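Local coordinates for protein probable alginate O-acetylase AlgJ (Pseudomonas putida, PDB 4O8V) that probably works with AlgI and AlgF in an inner-membrane complex that adds acetyl groups to mannuronate residues of alginate, at residues Gln55-Val61 against Val269-Pro275; Pro149-Thr154 against Gln232-Asp238. All coordinates share one frame. Numbering follows the deposited sequence.

Contact 1 of 2, residues Gln55-Val61 against Val269-Pro275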
loop_
_atom_site.group_PDB
_atom_site.type_symbol
_atom_site.label_atom_id
_atom_site.label_comp_id
_atom_site.label_asym_id
_atom_site.label_seq_id
_atom_site.Cartn_x
_atom_site.Cartn_y
_atom_site.Cartn_z
ATOM N N GLN A 55 -10.770 -13.774 4.613
ATOM C CA GLN A 55 -10.569 -13.542 3.187
ATOM C C GLN A 55 -9.545 -12.440 2.962
ATOM O O GLN A 55 -9.666 -11.334 3.500
ATOM C CB GLN A 55 -11.883 -13.165 2.492
ATOM C CG GLN A 55 -12.901 -14.288 2.423
ATOM C CD GLN A 55 -12.493 -15.398 1.466
ATOM O OE1 GLN A 55 -11.623 -15.213 0.612
ATOM N NE2 GLN A 55 -13.125 -16.557 1.603
ATOM N N LEU A 56 -8.540 -12.747 2.154
ATOM C CA LEU A 56 -7.504 -11.773 1.826
ATOM C C LEU A 56 -7.894 -10.937 0.628
ATOM O O LEU A 56 -8.282 -11.478 -0.406
ATOM C CB LEU A 56 -6.188 -12.469 1.531
ATOM C CG LEU A 56 -5.064 -11.549 1.025
ATOM C CD1 LEU A 56 -4.732 -10.422 2.029
ATOM C CD2 LEU A 56 -3.832 -12.379 0.676
ATOM N N VAL A 57 -7.786 -9.626 0.780
ATOM C CA VAL A 57 -7.903 -8.721 -0.351
ATOM C C VAL A 57 -6.574 -7.964 -0.445
ATOM O O VAL A 57 -6.249 -7.096 0.391
ATOM C CB VAL A 57 -9.075 -7.737 -0.206
ATOM C CG1 VAL A 57 -9.132 -6.802 -1.433
ATOM C CG2 VAL A 57 -10.387 -8.457 -0.020
ATOM N N LEU A 58 -5.779 -8.338 -1.440
ATOM C CA LEU A 58 -4.464 -7.747 -1.638
ATOM C C LEU A 58 -4.645 -6.434 -2.371
ATOM O O LEU A 58 -5.351 -6.397 -3.373
ATOM C CB LEU A 58 -3.556 -8.695 -2.429
ATOM C CG LEU A 58 -2.123 -8.231 -2.700
ATOM C CD1 LEU A 58 -1.342 -8.051 -1.381
ATOM C CD2 LEU A 58 -1.418 -9.245 -3.610
ATOM N N ALA A 59 -4.008 -5.375 -1.869
ATOM C CA ALA A 59 -4.136 -4.043 -2.471
ATOM C C ALA A 59 -2.776 -3.620 -3.022
ATOM O O ALA A 59 -1.932 -3.066 -2.301
ATOM C CB ALA A 59 -4.650 -3.044 -1.468
ATOM N N ILE A 60 -2.550 -3.930 -4.297
ATOM C CA ILE A 60 -1.252 -3.636 -4.924
ATOM C C ILE A 60 -1.233 -2.153 -5.313
ATOM O O ILE A 60 -1.974 -1.745 -6.197
ATOM C CB ILE A 60 -1.001 -4.520 -6.182
ATOM C CG1 ILE A 60 -1.013 -6.012 -5.823
ATOM C CG2 ILE A 60 0.354 -4.150 -6.853
ATOM C CD1 ILE A 60 -1.089 -6.905 -7.072
ATOM N N VAL A 61 -0.414 -1.345 -4.640
ATOM C CA VAL A 61 -0.364 0.093 -4.954
ATOM C C VAL A 61 0.594 0.342 -6.112
ATOM O O VAL A 61 1.751 -0.039 -6.059
ATOM C CB VAL A 61 0.088 0.929 -3.748
ATOM C CG1 VAL A 61 -0.103 2.445 -4.038
ATOM C CG2 VAL A 61 -0.713 0.522 -2.509
ATOM N N VAL A 269 -12.437 -10.146 6.686
ATOM C CA VAL A 269 -11.617 -9.656 5.583
ATOM C C VAL A 269 -10.337 -9.021 6.102
ATOM O O VAL A 269 -10.365 -8.250 7.066
ATOM C CB VAL A 269 -12.401 -8.610 4.723
ATOM C CG1 VAL A 269 -11.495 -7.925 3.689
ATOM C CG2 VAL A 269 -13.582 -9.256 4.043
ATOM N N VAL A 270 -9.215 -9.352 5.465
ATOM C CA VAL A 270 -7.969 -8.634 5.702
ATOM C C VAL A 270 -7.579 -7.891 4.425
ATOM O O VAL A 270 -7.411 -8.500 3.363
ATOM C CB VAL A 270 -6.830 -9.567 6.122
ATOM C CG1 VAL A 270 -5.507 -8.782 6.230
ATOM C CG2 VAL A 270 -7.163 -10.269 7.432
ATOM N N VAL A 271 -7.464 -6.575 4.527
ATOM C CA VAL A 271 -6.975 -5.781 3.410
ATOM C C VAL A 271 -5.469 -5.644 3.595
ATOM O O VAL A 271 -5.000 -5.158 4.633
ATOM C CB VAL A 271 -7.639 -4.389 3.349
ATOM C CG1 VAL A 271 -6.965 -3.505 2.272
ATOM C CG2 VAL A 271 -9.107 -4.504 3.091
ATOM N N TRP A 272 -4.706 -6.089 2.599
ATOM C CA TRP A 272 -3.246 -6.080 2.680
ATOM C C TRP A 272 -2.683 -5.128 1.624
ATOM O O TRP A 272 -2.674 -5.447 0.434
ATOM C CB TRP A 272 -2.689 -7.479 2.453
ATOM C CG TRP A 272 -1.220 -7.603 2.697
ATOM C CD1 TRP A 272 -0.370 -6.642 3.195
ATOM C CD2 TRP A 272 -0.411 -8.773 2.472
ATOM N NE1 TRP A 272 0.905 -7.145 3.293
ATOM C CE2 TRP A 272 0.911 -8.445 2.847
ATOM C CE3 TRP A 272 -0.678 -10.052 1.985
ATOM C CZ2 TRP A 272 1.974 -9.366 2.758
ATOM C CZ3 TRP A 272 0.370 -10.969 1.892
ATOM C CH2 TRP A 272 1.683 -10.614 2.278
ATOM N N GLU A 273 -2.224 -3.971 2.081
ATOM C CA GLU A 273 -1.671 -2.944 1.199
ATOM C C GLU A 273 -0.178 -3.217 0.957
ATOM O O GLU A 273 0.622 -3.341 1.893
ATOM C CB GLU A 273 -1.926 -1.559 1.797
ATOM C CG GLU A 273 -1.099 -0.452 1.172
ATOM C CD GLU A 273 0.125 -0.094 2.009
ATOM O OE1 GLU A 273 -0.019 0.122 3.242
ATOM O OE2 GLU A 273 1.231 0.004 1.432
ATOM N N PHE A 274 0.175 -3.354 -0.320
ATOM C CA PHE A 274 1.466 -3.887 -0.754
ATOM C C PHE A 274 1.901 -3.105 -2.001
ATOM O O PHE A 274 1.498 -3.435 -3.117
ATOM C CB PHE A 274 1.340 -5.401 -1.051
ATOM C CG PHE A 274 2.657 -6.150 -1.089
ATOM C CD1 PHE A 274 3.711 -5.714 -1.885
ATOM C CD2 PHE A 274 2.841 -7.310 -0.313
ATOM C CE1 PHE A 274 4.921 -6.430 -1.924
ATOM C CE2 PHE A 274 4.052 -8.016 -0.331
ATOM C CZ PHE A 274 5.098 -7.569 -1.134
ATOM N N PRO A 275 2.700 -2.049 -1.821
ATOM C CA PRO A 275 3.107 -1.254 -2.983
ATOM C C PRO A 275 3.992 -2.072 -3.950
ATOM O O PRO A 275 4.798 -2.888 -3.495
ATOM C CB PRO A 275 3.899 -0.086 -2.357
ATOM C CG PRO A 275 3.381 -0.010 -0.917
ATOM C CD PRO A 275 3.193 -1.485 -0.554
#
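Start at V269, whose backbone lies beside Q55: V269 CA comes 3.3 Å from Q55 O in a CA-H...O contact, and its CG1 packs 3.9 Å from V57 CG2. One residue on, V270 makes the first hydrogen bonds between the strands: V270 N donates to Q55 O and V57 N to V270 O, both at 2.8 Å. V271 follows on the same face as V57 and A59, its CG1 4.4 Å from A59 CB. W272 repeats what V270 did, with W272 N to V57 O at 2.9 Å and A59 N to W272 O at 2.7 Å. This every-second-residue pattern is that of parallel strands in register; here it joins an outermost strand of the parallel sheet, 55-61, to 269-275 in the core of the SGNH hydrolase-like fold. The indole of W272 stands on the face shared with L56 and L58, whose ends reach toward it: L56 CD1 touches W272 CB at 3.6 Å and sits at the ring edge, while L58 CD1 reaches W272 CE3 at 4.0 Å, and W272 NE1 is hydrogen-bonded to P249 O. E273, on the other face, hydrogen-bonds T217 OG1 through OE2 and S220 OG through OE1; the E273 side chain is about 7 Å from that of S218, the probable nucleophile. F274 N donates to A59 O at 2.9 Å, and V61 N reaches F274 O at a longer 3.2 Å; F274 CB meets L58 CD1 at 3.8 Å, and the ring stands edge-to-face with F88 of helix 84-94. At P275, CB lies 4.2 Å from V61 CB.

Contact 2 of 2, residues Pro149-Thr154 against Gln232-Asp238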
loop_
_atom_site.group_PDB
_atom_site.type_symbol
_atom_site.label_atom_id
_atom_site.label_comp_id
_atom_site.label_asym_id
_atom_site.label_seq_id
_atom_site.Cartn_x
_atom_site.Cartn_y
_atom_site.Cartn_z
ATOM N N PRO A 149 -24.356 -2.929 8.192
ATOM C CA PRO A 149 -23.531 -1.812 7.745
ATOM C C PRO A 149 -23.405 -0.787 8.854
ATOM O O PRO A 149 -24.375 -0.548 9.580
ATOM C CB PRO A 149 -24.309 -1.244 6.549
ATOM C CG PRO A 149 -25.249 -2.325 6.144
ATOM C CD PRO A 149 -25.589 -3.061 7.400
ATOM N N GLN A 150 -22.219 -0.215 9.007
ATOM C CA GLN A 150 -22.045 0.895 9.926
ATOM C C GLN A 150 -21.664 2.122 9.116
ATOM O O GLN A 150 -20.815 2.043 8.236
ATOM C CB GLN A 150 -20.978 0.603 10.980
ATOM C CG GLN A 150 -20.892 1.699 12.038
ATOM C CD GLN A 150 -19.940 1.373 13.165
ATOM O OE1 GLN A 150 -19.036 0.553 13.010
ATOM N NE2 GLN A 150 -20.142 2.012 14.317
ATOM N N ALA A 151 -22.290 3.252 9.404
ATOM C CA ALA A 151 -22.031 4.453 8.604
ATOM C C ALA A 151 -20.903 5.296 9.190
ATOM O O ALA A 151 -20.754 5.412 10.409
ATOM C CB ALA A 151 -23.290 5.274 8.480
ATOM N N PHE A 152 -20.109 5.893 8.311
ATOM C CA PHE A 152 -19.036 6.771 8.752
ATOM C C PHE A 152 -19.143 8.063 7.966
ATOM O O PHE A 152 -19.634 8.060 6.845
ATOM C CB PHE A 152 -17.656 6.124 8.545
ATOM C CG PHE A 152 -17.385 4.967 9.466
ATOM C CD1 PHE A 152 -17.916 3.711 9.200
ATOM C CD2 PHE A 152 -16.604 5.134 10.602
ATOM C CE1 PHE A 152 -17.681 2.653 10.046
ATOM C CE2 PHE A 152 -16.357 4.078 11.449
ATOM C CZ PHE A 152 -16.897 2.834 11.168
ATOM N N ILE A 153 -18.676 9.155 8.556
ATOM C CA ILE A 153 -18.615 10.438 7.868
ATOM C C ILE A 153 -17.173 10.943 7.859
ATOM O O ILE A 153 -16.491 10.937 8.890
ATOM C CB ILE A 153 -19.538 11.484 8.537
ATOM C CG1 ILE A 153 -21.007 11.130 8.276
ATOM C CG2 ILE A 153 -19.218 12.877 8.018
ATOM C CD1 ILE A 153 -22.039 11.951 9.071
ATOM N N THR A 154 -16.701 11.354 6.687
ATOM C CA THR A 154 -15.361 11.933 6.544
ATOM C C THR A 154 -15.490 13.432 6.386
ATOM O O THR A 154 -16.282 13.892 5.576
ATOM C CB THR A 154 -14.612 11.331 5.336
ATOM O OG1 THR A 154 -14.369 9.939 5.585
ATOM C CG2 THR A 154 -13.272 12.054 5.090
ATOM N N GLN A 232 -13.104 2.469 6.104
ATOM C CA GLN A 232 -14.268 2.397 6.987
ATOM C C GLN A 232 -15.492 2.979 6.303
ATOM O O GLN A 232 -16.543 2.344 6.232
ATOM C CB GLN A 232 -14.014 3.143 8.296
ATOM C CG GLN A 232 -13.006 2.475 9.219
ATOM C CD GLN A 232 -12.598 3.381 10.362
ATOM O OE1 GLN A 232 -12.558 4.601 10.217
ATOM N NE2 GLN A 232 -12.277 2.788 11.502
ATOM N N GLN A 233 -15.342 4.189 5.771
ATOM C CA GLN A 233 -16.444 4.837 5.085
ATOM C C GLN A 233 -16.915 4.078 3.846
ATOM O O GLN A 233 -18.113 3.905 3.647
ATOM C CB GLN A 233 -16.065 6.259 4.700
ATOM C CG GLN A 233 -17.218 6.997 4.031
ATOM C CD GLN A 233 -17.034 8.481 4.080
ATOM O OE1 GLN A 233 -17.042 9.077 5.155
ATOM N NE2 GLN A 233 -16.852 9.096 2.917
ATOM N N ALA A 234 -15.984 3.614 3.018
ATOM C CA ALA A 234 -16.379 2.973 1.766
ATOM C C ALA A 234 -16.997 1.595 2.033
ATOM O O ALA A 234 -18.013 1.230 1.423
ATOM C CB ALA A 234 -15.177 2.872 0.814
ATOM N N LEU A 235 -16.412 0.853 2.971
ATOM C CA LEU A 235 -16.899 -0.473 3.331
ATOM C C LEU A 235 -18.144 -0.441 4.202
ATOM O O LEU A 235 -18.817 -1.465 4.358
ATOM C CB LEU A 235 -15.810 -1.262 4.067
ATOM C CG LEU A 235 -14.562 -1.610 3.253
ATOM C CD1 LEU A 235 -13.462 -2.091 4.194
ATOM C CD2 LEU A 235 -14.921 -2.672 2.229
ATOM N N ARG A 236 -18.456 0.725 4.766
ATOM C CA ARG A 236 -19.498 0.815 5.797
ATOM C C ARG A 236 -19.249 -0.255 6.866
ATOM O O ARG A 236 -20.130 -1.074 7.224
ATOM C CB ARG A 236 -20.897 0.683 5.184
ATOM C CG ARG A 236 -21.129 1.702 4.055
ATOM C CD ARG A 236 -22.526 1.641 3.509
ATOM N NE ARG A 236 -23.379 2.588 4.209
ATOM C CZ ARG A 236 -24.606 2.319 4.628
ATOM N NH1 ARG A 236 -25.140 1.124 4.412
ATOM N NH2 ARG A 236 -25.299 3.253 5.263
ATOM N N SER A 237 -18.017 -0.246 7.366
ATOM C CA SER A 237 -17.586 -1.234 8.359
ATOM C C SER A 237 -16.475 -0.706 9.260
ATOM O O SER A 237 -15.645 0.089 8.816
ATOM C CB SER A 237 -17.090 -2.500 7.663
ATOM O OG SER A 237 -16.632 -3.452 8.611
ATOM N N ASP A 238 -16.450 -1.107 10.529
ATOM C CA ASP A 238 -15.288 -0.739 11.333
ATOM C C ASP A 238 -14.111 -1.518 10.765
ATOM O O ASP A 238 -14.290 -2.568 10.144
ATOM C CB ASP A 238 -15.487 -1.026 12.829
ATOM C CG ASP A 238 -14.445 -0.324 13.705
ATOM O OD1 ASP A 238 -13.677 0.520 13.192
ATOM O OD2 ASP A 238 -14.406 -0.601 14.922
HETATM O O HOH W 1 -18.589 -2.400 11.683
HETATM O O HOH W 2 -20.050 4.921 5.453
#
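The unusual feature is an arginine with positive phi, R236, at the end of the helix. It is the C-prime residue of a Schellman motif that ends helix 227-235, with S237 N bonded to Q232 O at 3.2 Å and a weak bond from R236 N to Q233 O at 3.4 Å. The turn leaves R236 O available to the other segment, and Q150 N donates to it at 2.9 Å, the one direct backbone hydrogen bond between the segments. P149 CA adds a CA-H...O contact to the same oxygen, R236 O, at 3.5 Å, and the arginine side chain extends across the loop, R236 NH1 lying 3.3 Å from P149 CB and R236 NH2 4.3 Å from A151 CB.

Beyond this, F152 fills the space beside the helix end. Its ring lies with one face over Q232: Q232 CB is 3.8 Å from the centroid of the F152 ring and almost exactly on its normal, a CH-pi contact. F152 CE1 also reaches S237 O at 3.5 Å. Two waters add bridges: water 2 accepts from F152 N at 3.0 Å and donates to Q233 O at 2.8 Å; water 1 accepts from D238 N at 2.8 Å and donates to Q150 OE1, on the side chain, at 3.3 Å.

This is a surface contact away from the probable active-site residues. It lays the start of strand 152-162, paired antiparallel with 184-193, across the end of helix 227-235; F152 also touches T191 and P193, whereas A234 and L235 pack on helix 125-141.

Overall arrangement
From the N terminus the chain passes through helix 31-51 into strand 55-61, the first half of contact 1. Contact 2 is nested within the long loop that follows: the chain goes through helix 125-141 to 149-154, makes the two-stranded antiparallel sheet 152-162 and 184-193, and closes the inner loop at 232-238. It then enters strand 239-241, at the far edge of the parallel sheet from 55-61, and runs through helices 250-257 and 260-264 to 269-275, where contact 1 closes the outer loop. Contact 1 thus joins two strands inside that sheet, while contact 2 ties the antiparallel pair to the C-terminal end of helix 227-235 and the segment leading into strand 239-241. Their centres lie 18 Å apart.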